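Local coordinates for protein tRNA-splicing ligase RtcB (PDB 2EPG) that probably joins RNA ends bearing a 2',3'-cyclic phosphate or 3'-phosphate to 5'-hydroxyl ends, using GTP and manganese, at residues 253-256 with 257-260. Sequence-based numbering, arbitrary orientation.
Sequences GHQV and CQDY
Within the helix 250-265, one turn links Gln255 to Asp259 and Val256 to Tyr260, a compact example of how i to i+4 spacing couples side chains along an alpha-helix. The polar pair is bonded twice. In the backbone, Asp259 N donates to Gln255 O at 2.8 Å, nearly straight at 170°; in the side chains, Gln255 NE2 donates to Asp259 OD2, also at 2.8 Å. Gln255 CG lies anti to the backbone N (chi1 -167°), and a bend at chi2 brings the amide NH2 round to the Asp259 carboxylate. The acceptor sits in the amide plane, whereas the N-H arrives from above the carboxylate plane, the two flat groups being turned 41° apart. The other carboxylate oxygen, OD1, is bonded to Ser196 OG, so each carboxylate oxygen has a partner. With an alanine in place of Asp259, the Gln255 amide N-H and the Ser196 hydroxyl would probably each lose an acceptor, and the amide would be freer to turn.

One residue further on, the coupling is apolar: Val256 and Tyr260 run side by side, with CG1 of the valine 4.0 Å from CD1 of the ring. Val256 O accepts Tyr260 N and also lies in the plane of the ring at its edge, 3.2 Å from CD1. Helix 288-321 adds Ala296 against both side chains, and Tyr260 OH bonds to Lys194 O. Gly253, at the start of the segment 253-256, lies near Asp106, a predicted manganese ligand. The repeated i to i+4 backbone bonds are those of a regular alpha-helix, here with its Val256-Tyr260 pair packed against helix 288-321.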
loop_
_atom_site.group_PDB
_atom_site.type_symbol
_atom_site.label_atom_id
_atom_site.label_comp_id
_atom_site.label_asym_id
_atom_site.label_seq_id
_atom_site.Cartn_x
_atom_site.Cartn_y
_atom_site.Cartn_z
ATOM N N GLY A 253 8.309 4.297 10.777
ATOM C CA GLY A 253 6.918 4.669 10.600
ATOM C C GLY A 253 6.056 4.310 11.791
ATOM O O GLY A 253 5.158 5.057 12.184
ATOM N N HIS A 254 6.324 3.152 12.372
ATOM C CA HIS A 254 5.571 2.702 13.527
ATOM C C HIS A 254 5.744 3.722 14.666
ATOM O O HIS A 254 4.771 4.136 15.298
ATOM C CB HIS A 254 6.087 1.328 13.963
ATOM C CG HIS A 254 5.237 0.659 14.993
ATOM N ND1 HIS A 254 4.221 -0.213 14.664
ATOM C CD2 HIS A 254 5.261 0.719 16.345
ATOM C CE1 HIS A 254 3.657 -0.665 15.772
ATOM N NE2 HIS A 254 4.270 -0.114 16.805
ATOM N N GLN A 255 6.987 4.129 14.912
ATOM C CA GLN A 255 7.284 5.083 15.980
ATOM C C GLN A 255 6.603 6.422 15.732
ATOM O O GLN A 255 6.025 6.996 16.641
ATOM C CB GLN A 255 8.800 5.288 16.117
ATOM C CG GLN A 255 9.223 6.019 17.398
ATOM C CD GLN A 255 8.726 5.317 18.643
ATOM O OE1 GLN A 255 9.008 4.146 18.848
ATOM N NE2 GLN A 255 7.974 6.027 19.473
ATOM N N VAL A 256 6.673 6.921 14.499
ATOM C CA VAL A 256 6.030 8.184 14.152
ATOM C C VAL A 256 4.529 8.141 14.452
ATOM O O VAL A 256 3.937 9.134 14.897
ATOM C CB VAL A 256 6.241 8.528 12.651
ATOM C CG1 VAL A 256 5.311 9.676 12.236
ATOM C CG2 VAL A 256 7.677 8.924 12.414
ATOM N N CYS A 257 3.908 6.994 14.220
ATOM C CA CYS A 257 2.482 6.875 14.488
ATOM C C CYS A 257 2.251 6.981 15.991
ATOM O O CYS A 257 1.359 7.697 16.449
ATOM C CB CYS A 257 1.938 5.539 13.959
ATOM S SG CYS A 257 0.135 5.291 14.198
ATOM N N GLN A 258 3.074 6.268 16.752
ATOM C CA GLN A 258 2.985 6.259 18.212
ATOM C C GLN A 258 3.224 7.642 18.801
ATOM O O GLN A 258 2.472 8.098 19.653
ATOM C CB GLN A 258 4.005 5.280 18.793
ATOM C CG GLN A 258 4.065 5.284 20.309
ATOM C CD GLN A 258 2.849 4.636 20.948
ATOM O OE1 GLN A 258 2.647 3.426 20.828
ATOM N NE2 GLN A 258 2.029 5.440 21.627
ATOM N N ASP A 259 4.277 8.304 18.336
ATOM C CA ASP A 259 4.633 9.641 18.807
ATOM C C ASP A 259 3.477 10.616 18.648
ATOM O O ASP A 259 3.182 11.394 19.555
ATOM C CB ASP A 259 5.830 10.191 18.025
ATOM C CG ASP A 259 7.124 9.437 18.297
ATOM O OD1 ASP A 259 8.084 9.624 17.518
ATOM O OD2 ASP A 259 7.195 8.674 19.284
ATOM N N TYR A 260 2.816 10.580 17.495
ATOM C CA TYR A 260 1.727 11.513 17.245
ATOM C C TYR A 260 0.363 11.156 17.795
ATOM O O TYR A 260 -0.418 12.049 18.095
ATOM C CB TYR A 260 1.647 11.841 15.751
ATOM C CG TYR A 260 2.753 12.796 15.339
ATOM C CD1 TYR A 260 3.971 12.319 14.862
ATOM C CD2 TYR A 260 2.605 14.175 15.518
ATOM C CE1 TYR A 260 5.023 13.188 14.577
ATOM C CE2 TYR A 260 3.645 15.058 15.243
ATOM C CZ TYR A 260 4.849 14.555 14.776
ATOM O OH TYR A 260 5.876 15.418 14.520
#